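Local coordinates for protein vaginolysin (Gardnerella vaginalis, PDB 5IMY) that probably binds cholesterol-containing host membranes and lyses cells by forming beta-barrel pores, as other cholesterol-dependent cytolysins do, and is captured here in complex with human CD59, at residues R263-F269 and L329-E335; R456-R461 and L479-E485. All coordinates share one frame. Numbering follows the deposited sequence.

Contact 1: R263-F269 and L329-E335; sequences RSMYVKF and LKALIQE
A helix laid on one face of a beta-sheet usually follows the strands, and the pairing of R263-F269 with L329-E335 is a compact instance. The strand has ordinary beta conformation; the helix runs almost antiparallel to it, at 163° between N-to-C directions, with the axes 10.4 Å apart at closest approach. In register, V267 faces L329 (CA to CA 8.2 Å), M265 faces L332 (9.4 Å) and R263 faces I333 (9.5 Å). R263, M265 and V267 turn CB toward the helix, while F269 starts sideways and brings its ring back (chi1 m). L329 comes first and meets three strand residues: its CD1 lies 3.9 Å from V267 CG2 and 4.1 Å from M265 CE, while its CD2 sits 3.6 Å from F269 CZ, at the ring edge. One turn on, L332 places CB 4.3 Å from M265 SD; the methionine reaches the helix with chi1 p and chi2 and chi3 both t. R263, extended with chi1 to chi3 all t, brings its guanidinium edge to L332 O, donating a hydrogen bond from NH1 (2.9 Å) and a weak one from NH2 (3.3 Å). I333 has its CB directed away, but the end of its side chain (chi1 and chi2 m) comes nearer to the strand. E335 closes the row, its CG 4.3 Å from R263 NH2. Within the sheet, strand 263-271 runs between strands 208-223 and 305-311, both antiparallel to it, and helix 326-335 packs on one face; Q216 of strand 208-223 bonds weakly to both R263 NH1 and I333 O.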
ATOM      1  N   ARG A 263      20.103  20.367 -31.880  1.00 33.06           N
ATOM      2  CA  ARG A 263      18.878  19.710 -32.311  1.00 28.36           C
ATOM      3  C   ARG A 263      18.017  19.424 -31.091  1.00 36.67           C
ATOM      4  O   ARG A 263      18.510  18.888 -30.095  1.00 39.81           O
ATOM      5  CB  ARG A 263      19.207  18.416 -33.061  1.00 43.23           C
ATOM      6  CG  ARG A 263      18.125  17.918 -33.997  1.00 55.38           C
ATOM      7  CD  ARG A 263      18.729  17.003 -35.049  1.00 54.57           C
ATOM      8  NE  ARG A 263      17.740  16.117 -35.657  1.00 65.42           N
ATOM      9  CZ  ARG A 263      17.388  14.933 -35.165  1.00 69.53           C
ATOM     10  NH1 ARG A 263      17.937  14.477 -34.045  1.00 53.86           N
ATOM     11  NH2 ARG A 263      16.481  14.199 -35.795  1.00 72.32           N
ATOM     12  N   SER A 264      16.739  19.787 -31.169  1.00 36.96           N
ATOM     13  CA  SER A 264      15.812  19.648 -30.056  1.00 38.33           C
ATOM     14  C   SER A 264      14.518  19.015 -30.543  1.00 35.51           C
ATOM     15  O   SER A 264      14.042  19.325 -31.639  1.00 40.08           O
ATOM     16  CB  SER A 264      15.518  21.011 -29.415  1.00 41.39           C
ATOM     17  OG  SER A 264      14.421  20.934 -28.521  1.00 48.04           O
ATOM     18  N   MET A 265      13.949  18.129 -29.727  1.00 37.62           N
ATOM     19  CA  MET A 265      12.686  17.497 -30.075  1.00 42.72           C
ATOM     20  C   MET A 265      11.965  17.048 -28.812  1.00 39.49           C
ATOM     21  O   MET A 265      12.586  16.793 -27.777  1.00 36.42           O
ATOM     22  CB  MET A 265      12.893  16.299 -31.009  1.00 45.22           C
ATOM     23  CG  MET A 265      13.743  15.184 -30.427  1.00 42.03           C
ATOM     24  SD  MET A 265      13.738  13.717 -31.474  1.00 63.31           S
ATOM     25  CE  MET A 265      14.604  12.569 -30.416  1.00 46.59           C
ATOM     26  N   TYR A 266      10.643  16.949 -28.921  1.00 40.07           N
ATOM     27  CA  TYR A 266       9.786  16.420 -27.871  1.00 42.05           C
ATOM     28  C   TYR A 266       9.240  15.066 -28.301  1.00 38.74           C
ATOM     29  O   TYR A 266       8.820  14.895 -29.450  1.00 38.30           O
ATOM     30  CB  TYR A 266       8.630  17.377 -27.573  1.00 47.57           C
ATOM     31  CG  TYR A 266       8.993  18.502 -26.633  1.00 39.42           C
ATOM     32  CD1 TYR A 266       8.815  18.368 -25.264  1.00 42.41           C
ATOM     33  CD2 TYR A 266       9.512  19.696 -27.111  1.00 45.64           C
ATOM     34  CE1 TYR A 266       9.143  19.389 -24.396  1.00 45.88           C
ATOM     35  CE2 TYR A 266       9.844  20.727 -26.250  1.00 46.94           C
ATOM     36  CZ  TYR A 266       9.657  20.567 -24.893  1.00 41.73           C
ATOM     37  OH  TYR A 266       9.984  21.585 -24.024  1.00 51.04           O
ATOM     38  N   VAL A 267       9.239  14.108 -27.378  1.00 37.20           N
ATOM     39  CA  VAL A 267       8.833  12.738 -27.668  1.00 37.70           C
ATOM     40  C   VAL A 267       7.772  12.316 -26.664  1.00 36.44           C
ATOM     41  O   VAL A 267       7.934  12.525 -25.457  1.00 38.38           O
ATOM     42  CB  VAL A 267      10.026  11.765 -27.624  1.00 37.95           C
ATOM     43  CG1 VAL A 267       9.586  10.372 -28.046  1.00 40.27           C
ATOM     44  CG2 VAL A 267      11.152  12.264 -28.517  1.00 44.45           C
ATOM     45  N   LYS A 268       6.695  11.715 -27.163  1.00 41.22           N
ATOM     46  CA  LYS A 268       5.637  11.155 -26.332  1.00 38.92           C
ATOM     47  C   LYS A 268       5.693   9.637 -26.427  1.00 38.66           C
ATOM     48  O   LYS A 268       5.506   9.074 -27.511  1.00 41.60           O
ATOM     49  CB  LYS A 268       4.264  11.666 -26.770  1.00 41.18           C
ATOM     50  CG  LYS A 268       3.093  11.044 -26.007  1.00 48.43           C
ATOM     51  CD  LYS A 268       1.742  11.476 -26.567  1.00 56.54           C
ATOM     52  CE  LYS A 268       1.470  10.867 -27.938  1.00 61.20           C
ATOM     53  NZ  LYS A 268       0.165  11.301 -28.504  1.00 69.17           N
ATOM     54  N   PHE A 269       5.959   8.982 -25.300  1.00 37.43           N
ATOM     55  CA  PHE A 269       5.835   7.536 -25.182  1.00 38.99           C
ATOM     56  C   PHE A 269       4.512   7.220 -24.504  1.00 39.09           C
ATOM     57  O   PHE A 269       4.225   7.754 -23.428  1.00 40.76           O
ATOM     58  CB  PHE A 269       6.973   6.935 -24.355  1.00 34.30           C
ATOM     59  CG  PHE A 269       8.345   7.279 -24.851  1.00 42.16           C
ATOM     60  CD1 PHE A 269       9.051   6.389 -25.640  1.00 41.02           C
ATOM     61  CD2 PHE A 269       8.939   8.481 -24.508  1.00 35.88           C
ATOM     62  CE1 PHE A 269      10.319   6.697 -26.091  1.00 44.35           C
ATOM     63  CE2 PHE A 269      10.207   8.794 -24.953  1.00 30.68           C
ATOM     64  CZ  PHE A 269      10.898   7.900 -25.746  1.00 40.09           C
ATOM     65  N   LEU A 329      12.506   6.176 -32.423  1.00 51.83           N
ATOM     66  CA  LEU A 329      13.268   7.085 -31.575  1.00 53.59           C
ATOM     67  C   LEU A 329      14.765   6.947 -31.823  1.00 55.88           C
ATOM     68  O   LEU A 329      15.451   7.932 -32.116  1.00 53.92           O
ATOM     69  CB  LEU A 329      12.941   6.812 -30.107  1.00 57.40           C
ATOM     70  CG  LEU A 329      13.756   7.570 -29.057  1.00 52.75           C
ATOM     71  CD1 LEU A 329      13.275   9.006 -28.938  1.00 50.95           C
ATOM     72  CD2 LEU A 329      13.686   6.852 -27.721  1.00 47.04           C
ATOM     73  N   LYS A 330      15.290   5.724 -31.712  1.00 57.39           N
ATOM     74  CA  LYS A 330      16.734   5.530 -31.777  1.00 59.30           C
ATOM     75  C   LYS A 330      17.312   5.935 -33.127  1.00 59.48           C
ATOM     76  O   LYS A 330      18.501   6.268 -33.202  1.00 53.12           O
ATOM     77  CB  LYS A 330      17.079   4.072 -31.464  1.00 53.25           C
ATOM     78  CG  LYS A 330      16.562   3.612 -30.109  1.00 58.75           C
ATOM     79  CD  LYS A 330      17.543   2.705 -29.384  1.00 69.66           C
ATOM     80  CE  LYS A 330      18.766   3.471 -28.902  1.00 72.86           C
ATOM     81  NZ  LYS A 330      19.476   2.755 -27.805  1.00 68.30           N
ATOM     82  N   ALA A 331      16.507   5.920 -34.191  1.00 50.49           N
ATOM     83  CA  ALA A 331      16.977   6.443 -35.469  1.00 53.34           C
ATOM     84  C   ALA A 331      17.073   7.963 -35.436  1.00 58.08           C
ATOM     85  O   ALA A 331      18.066   8.539 -35.893  1.00 59.54           O
ATOM     86  CB  ALA A 331      16.050   5.990 -36.597  1.00 58.38           C
ATOM     87  N   LEU A 332      16.051   8.630 -34.892  1.00 55.98           N
ATOM     88  CA  LEU A 332      16.079  10.087 -34.802  1.00 57.96           C
ATOM     89  C   LEU A 332      17.240  10.573 -33.946  1.00 53.21           C
ATOM     90  O   LEU A 332      17.810  11.634 -34.220  1.00 59.14           O
ATOM     91  CB  LEU A 332      14.754  10.603 -34.240  1.00 56.01           C
ATOM     92  CG  LEU A 332      13.513  10.331 -35.097  1.00 60.37           C
ATOM     93  CD1 LEU A 332      12.249  10.710 -34.341  1.00 48.98           C
ATOM     94  CD2 LEU A 332      13.588  11.081 -36.419  1.00 63.57           C
ATOM     95  N   ILE A 333      17.604   9.818 -32.907  1.00 52.45           N
ATOM     96  CA  ILE A 333      18.751  10.191 -32.083  1.00 47.35           C
ATOM     97  C   ILE A 333      20.029  10.147 -32.907  1.00 57.73           C
ATOM     98  O   ILE A 333      20.783  11.125 -32.973  1.00 56.57           O
ATOM     99  CB  ILE A 333      18.849   9.268 -30.853  1.00 45.15           C
ATOM    100  CG1 ILE A 333      17.559   9.308 -30.024  1.00 48.94           C
ATOM    101  CG2 ILE A 333      20.049   9.645 -29.993  1.00 43.34           C
ATOM    102  CD1 ILE A 333      17.058  10.697 -29.697  1.00 44.67           C
ATOM    103  N   GLN A 334      20.293   9.008 -33.549  1.00 59.55           N
ATOM    104  CA  GLN A 334      21.558   8.804 -34.240  1.00 61.67           C
ATOM    105  C   GLN A 334      21.686   9.641 -35.505  1.00 57.34           C
ATOM    106  O   GLN A 334      22.794   9.746 -36.043  1.00 63.52           O
ATOM    107  CB  GLN A 334      21.730   7.323 -34.579  1.00 70.26           C
ATOM    108  CG  GLN A 334      23.159   6.821 -34.439  1.00 86.73           C
ATOM    109  CD  GLN A 334      23.686   6.958 -33.022  1.00 88.91           C
ATOM    110  OE1 GLN A 334      22.920   6.929 -32.058  1.00 93.27           O
ATOM    111  NE2 GLN A 334      24.996   7.119 -32.890  1.00 84.94           N
ATOM    112  N   GLU A 335      20.595  10.233 -35.998  1.00 55.68           N
ATOM    113  CA  GLU A 335      20.702  11.134 -37.139  1.00 65.06           C
ATOM    114  C   GLU A 335      21.320  12.468 -36.739  1.00 60.87           C
ATOM    115  O   GLU A 335      21.982  13.113 -37.560  1.00 62.23           O
ATOM    116  CB  GLU A 335      19.323  11.344 -37.774  1.00 71.01           C
ATOM    117  CG  GLU A 335      19.219  12.554 -38.710  1.00 76.74           C
ATOM    118  CD  GLU A 335      18.567  12.221 -40.037  1.00 75.80           C
ATOM    119  OE1 GLU A 335      18.891  11.159 -40.612  1.00 75.39           O
ATOM    120  OE2 GLU A 335      17.736  13.028 -40.512  1.00 79.40           O
TER

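Contact 2: R456-R461 and L479-E485; sequences RTVYDR and LWPRVAE
At the apolar centre V458 (chi1 t) packs against P481 and V483: its CG2 is 4.1 Å from P481 CB, and its CG1 is 3.8 Å from V483 CG1. V483, with chi1 p, also sends CG2 to 4.0 Å from Y459 CB. This illustrates how segments can face each other through side chains with no backbone bond between them. R456-Y459 is loop and D460-R461 begins strand 460-464, while the partner is extended strand from about P481. The segments run in nearly the same direction, 14° apart end to end, with Y459 opposite V483 (CA to CA 7.0 Å) and R456 opposite L479 (9.5 Å). Y459 has a positive phi (53/100), a kink that lets V458 and Y459, though consecutive, both point their CB toward the other segment. Outward at one end, the extended R456 donates from NH1 to L479 O (3.1 Å) and lays one guanidinium face over the proline, with NH2 3.1 Å from P481 CD. At the other, Y459 OH donates a very short hydrogen bond to E485 OE2 (2.4 Å), and R461 NE forms a salt bridge with E485 OE1 (3.3 Å). Y459 and V483 also touch I472 of strand 469-475, the antiparallel neighbour of 480-485. The loop leading into edge strand 460-464 of one sheet thus packs beside strand 480-485 of the other, within the beta-sandwich of the C-terminal membrane-recognition domain (domain 4) of cholesterol-dependent cytolysins.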
ATOM      1  N   ARG A 456       2.920 -41.942  -0.148  1.00 51.10           N
ATOM      2  CA  ARG A 456       4.095 -41.855  -1.010  1.00 51.01           C
ATOM      3  C   ARG A 456       4.002 -40.592  -1.855  1.00 57.21           C
ATOM      4  O   ARG A 456       3.025 -40.404  -2.589  1.00 49.36           O
ATOM      5  CB  ARG A 456       4.207 -43.090  -1.902  1.00 51.49           C
ATOM      6  CG  ARG A 456       5.161 -42.925  -3.073  1.00 51.57           C
ATOM      7  CD  ARG A 456       5.380 -44.246  -3.782  1.00 52.26           C
ATOM      8  NE  ARG A 456       6.113 -44.084  -5.034  1.00 51.12           N
ATOM      9  CZ  ARG A 456       6.552 -45.093  -5.779  1.00 53.22           C
ATOM     10  NH1 ARG A 456       6.339 -46.347  -5.398  1.00 49.31           N
ATOM     11  NH2 ARG A 456       7.209 -44.850  -6.904  1.00 46.34           N
ATOM     12  N   THR A 457       5.024 -39.744  -1.772  1.00 59.95           N
ATOM     13  CA  THR A 457       4.973 -38.419  -2.379  1.00 56.31           C
ATOM     14  C   THR A 457       5.209 -38.510  -3.881  1.00 53.91           C
ATOM     15  O   THR A 457       6.274 -38.949  -4.327  1.00 56.16           O
ATOM     16  CB  THR A 457       6.006 -37.494  -1.737  1.00 57.66           C
ATOM     17  OG1 THR A 457       5.717 -37.345  -0.343  1.00 55.71           O
ATOM     18  CG2 THR A 457       5.984 -36.118  -2.405  1.00 52.86           C
ATOM     19  N   VAL A 458       4.213 -38.089  -4.653  1.00 56.36           N
ATOM     20  CA  VAL A 458       4.361 -37.798  -6.073  1.00 54.73           C
ATOM     21  C   VAL A 458       4.338 -36.284  -6.222  1.00 60.49           C
ATOM     22  O   VAL A 458       3.496 -35.614  -5.616  1.00 65.56           O
ATOM     23  CB  VAL A 458       3.244 -38.448  -6.909  1.00 54.59           C
ATOM     24  CG1 VAL A 458       3.605 -38.435  -8.391  1.00 49.52           C
ATOM     25  CG2 VAL A 458       2.955 -39.868  -6.431  1.00 57.74           C
ATOM     26  N   TYR A 459       5.277 -35.742  -6.994  1.00 52.34           N
ATOM     27  CA  TYR A 459       5.256 -34.322  -7.334  1.00 62.16           C
ATOM     28  C   TYR A 459       5.153 -33.419  -6.108  1.00 50.99           C
ATOM     29  O   TYR A 459       4.061 -33.214  -5.571  1.00 52.19           O
ATOM     30  CB  TYR A 459       4.085 -34.037  -8.278  1.00 54.68           C
ATOM     31  CG  TYR A 459       4.016 -32.606  -8.752  1.00 54.82           C
ATOM     32  CD1 TYR A 459       4.598 -32.225  -9.952  1.00 53.51           C
ATOM     33  CD2 TYR A 459       3.369 -31.634  -8.000  1.00 57.30           C
ATOM     34  CE1 TYR A 459       4.538 -30.919 -10.391  1.00 57.57           C
ATOM     35  CE2 TYR A 459       3.306 -30.326  -8.427  1.00 56.22           C
ATOM     36  CZ  TYR A 459       3.891 -29.973  -9.622  1.00 63.00           C
ATOM     37  OH  TYR A 459       3.823 -28.669 -10.046  1.00 55.17           O
ATOM     38  N   ASP A 460       6.279 -32.858  -5.670  1.00 51.68           N
ATOM     39  CA  ASP A 460       6.301 -31.862  -4.600  1.00 51.24           C
ATOM     40  C   ASP A 460       7.067 -30.650  -5.111  1.00 50.21           C
ATOM     41  O   ASP A 460       8.282 -30.725  -5.319  1.00 49.21           O
ATOM     42  CB  ASP A 460       6.944 -32.421  -3.331  1.00 50.80           C
ATOM     43  CG  ASP A 460       6.789 -31.493  -2.139  1.00 55.66           C
ATOM     44  OD1 ASP A 460       6.352 -30.339  -2.331  1.00 60.52           O
ATOM     45  OD2 ASP A 460       7.112 -31.917  -1.009  1.00 58.91           O
ATOM     46  N   ARG A 461       6.364 -29.536  -5.311  1.00 53.77           N
ATOM     47  CA  ARG A 461       6.971 -28.332  -5.861  1.00 55.55           C
ATOM     48  C   ARG A 461       6.451 -27.105  -5.127  1.00 50.63           C
ATOM     49  O   ARG A 461       5.296 -27.059  -4.693  1.00 49.14           O
ATOM     50  CB  ARG A 461       6.698 -28.205  -7.365  1.00 56.23           C
ATOM     51  CG  ARG A 461       7.922 -28.506  -8.217  1.00 50.44           C
ATOM     52  CD  ARG A 461       7.559 -28.970  -9.617  1.00 61.19           C
ATOM     53  NE  ARG A 461       7.434 -27.865 -10.563  1.00 70.18           N
ATOM     54  CZ  ARG A 461       8.465 -27.225 -11.107  1.00 67.90           C
ATOM     55  NH1 ARG A 461       9.708 -27.567 -10.790  1.00 71.12           N
ATOM     56  NH2 ARG A 461       8.255 -26.235 -11.962  1.00 65.82           N
ATOM     57  N   LEU A 479       2.529 -48.714  -7.313  1.00 49.76           N
ATOM     58  CA  LEU A 479       3.946 -49.038  -7.197  1.00 46.52           C
ATOM     59  C   LEU A 479       4.808 -48.285  -8.202  1.00 46.60           C
ATOM     60  O   LEU A 479       6.003 -48.099  -7.952  1.00 46.52           O
ATOM     61  CB  LEU A 479       4.163 -50.546  -7.357  1.00 40.84           C
ATOM     62  CG  LEU A 479       3.805 -51.422  -6.148  1.00 41.21           C
ATOM     63  CD1 LEU A 479       3.995 -52.892  -6.485  1.00 41.01           C
ATOM     64  CD2 LEU A 479       4.633 -51.056  -4.918  1.00 39.63           C
ATOM     65  N   TRP A 480       4.235 -47.843  -9.320  1.00 47.19           N
ATOM     66  CA  TRP A 480       4.964 -47.069 -10.327  1.00 47.72           C
ATOM     67  C   TRP A 480       4.087 -45.912 -10.778  1.00 50.34           C
ATOM     68  O   TRP A 480       3.468 -45.958 -11.849  1.00 51.15           O
ATOM     69  CB  TRP A 480       5.367 -47.946 -11.515  1.00 47.50           C
ATOM     70  CG  TRP A 480       6.290 -49.065 -11.149  1.00 44.27           C
ATOM     71  CD1 TRP A 480       7.651 -49.016 -11.071  1.00 43.47           C
ATOM     72  CD2 TRP A 480       5.917 -50.405 -10.815  1.00 36.02           C
ATOM     73  NE1 TRP A 480       8.148 -50.243 -10.705  1.00 44.01           N
ATOM     74  CE2 TRP A 480       7.103 -51.113 -10.542  1.00 41.42           C
ATOM     75  CE3 TRP A 480       4.694 -51.076 -10.718  1.00 44.03           C
ATOM     76  CZ2 TRP A 480       7.104 -52.458 -10.180  1.00 41.62           C
ATOM     77  CZ3 TRP A 480       4.695 -52.409 -10.358  1.00 45.12           C
ATOM     78  CH2 TRP A 480       5.891 -53.087 -10.094  1.00 42.59           C
ATOM     79  N   PRO A 481       4.009 -44.849  -9.985  1.00 51.13           N
ATOM     80  CA  PRO A 481       3.183 -43.705 -10.367  1.00 53.08           C
ATOM     81  C   PRO A 481       3.925 -42.790 -11.328  1.00 48.75           C
ATOM     82  O   PRO A 481       5.157 -42.762 -11.383  1.00 50.99           O
ATOM     83  CB  PRO A 481       2.916 -43.006  -9.029  1.00 51.57           C
ATOM     84  CG  PRO A 481       4.090 -43.389  -8.148  1.00 47.26           C
ATOM     85  CD  PRO A 481       4.823 -44.547  -8.796  1.00 48.97           C
ATOM     86  N   ARG A 482       3.147 -42.037 -12.101  1.00 53.61           N
ATOM     87  CA  ARG A 482       3.709 -41.109 -13.069  1.00 60.46           C
ATOM     88  C   ARG A 482       2.922 -39.807 -13.036  1.00 55.05           C
ATOM     89  O   ARG A 482       1.735 -39.786 -12.700  1.00 53.47           O
ATOM     90  CB  ARG A 482       3.719 -41.714 -14.481  1.00 59.66           C
ATOM     91  CG  ARG A 482       4.663 -42.907 -14.603  1.00 62.04           C
ATOM     92  CD  ARG A 482       5.123 -43.159 -16.032  1.00 67.21           C
ATOM     93  NE  ARG A 482       4.153 -43.928 -16.805  1.00 84.82           N
ATOM     94  CZ  ARG A 482       4.020 -45.251 -16.741  1.00 86.30           C
ATOM     95  NH1 ARG A 482       4.789 -45.969 -15.931  1.00 82.18           N
ATOM     96  NH2 ARG A 482       3.109 -45.861 -17.488  1.00 76.72           N
ATOM     97  N   VAL A 483       3.608 -38.714 -13.381  1.00 59.66           N
ATOM     98  CA  VAL A 483       3.061 -37.368 -13.268  1.00 60.44           C
ATOM     99  C   VAL A 483       3.723 -36.499 -14.328  1.00 60.54           C
ATOM    100  O   VAL A 483       4.823 -36.791 -14.797  1.00 59.96           O
ATOM    101  CB  VAL A 483       3.281 -36.788 -11.847  1.00 59.33           C
ATOM    102  CG1 VAL A 483       4.771 -36.635 -11.553  1.00 57.11           C
ATOM    103  CG2 VAL A 483       2.546 -35.465 -11.672  1.00 54.92           C
ATOM    104  N   ALA A 484       3.042 -35.417 -14.708  1.00 65.14           N
ATOM    105  CA  ALA A 484       3.550 -34.537 -15.752  1.00 66.87           C
ATOM    106  C   ALA A 484       3.030 -33.121 -15.544  1.00 65.38           C
ATOM    107  O   ALA A 484       1.970 -32.911 -14.949  1.00 57.55           O
ATOM    108  CB  ALA A 484       3.158 -35.050 -17.142  1.00 59.66           C
ATOM    109  N   GLU A 485       3.791 -32.151 -16.058  1.00 63.93           N
ATOM    110  CA  GLU A 485       3.492 -30.730 -15.927  1.00 69.10           C
ATOM    111  C   GLU A 485       3.653 -30.060 -17.287  1.00 71.02           C
ATOM    112  O   GLU A 485       4.539 -30.432 -18.062  1.00 70.78           O
ATOM    113  CB  GLU A 485       4.419 -30.073 -14.898  1.00 64.59           C
ATOM    114  CG  GLU A 485       3.736 -29.085 -13.973  1.00 67.43           C
ATOM    115  CD  GLU A 485       4.725 -28.317 -13.121  1.00 71.90           C
ATOM    116  OE1 GLU A 485       5.937 -28.376 -13.415  1.00 69.79           O
ATOM    117  OE2 GLU A 485       4.293 -27.661 -12.151  1.00 76.07           O
TER

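Contacts 1 and 2 follow one another along the chain, the first closing before the second opens, and their centres lie about 56 Å apart, with about 35 Å between nearest atoms. They share no sheet: contact 1 belongs to the large antiparallel sheet of the pore-forming part, its centre about 13 Å from the centre of the chain, whereas contact 2 is a surface contact in the C-terminal beta-sandwich, its centre about 51 Å from that point. Strand 363-389, long and broken, comes between them in sequence and pairs with 469-475, neighbour of 480-485. The pair thus exemplifies the elongated modular build of this family, in which membrane recognition and pore formation are assigned to separate regions.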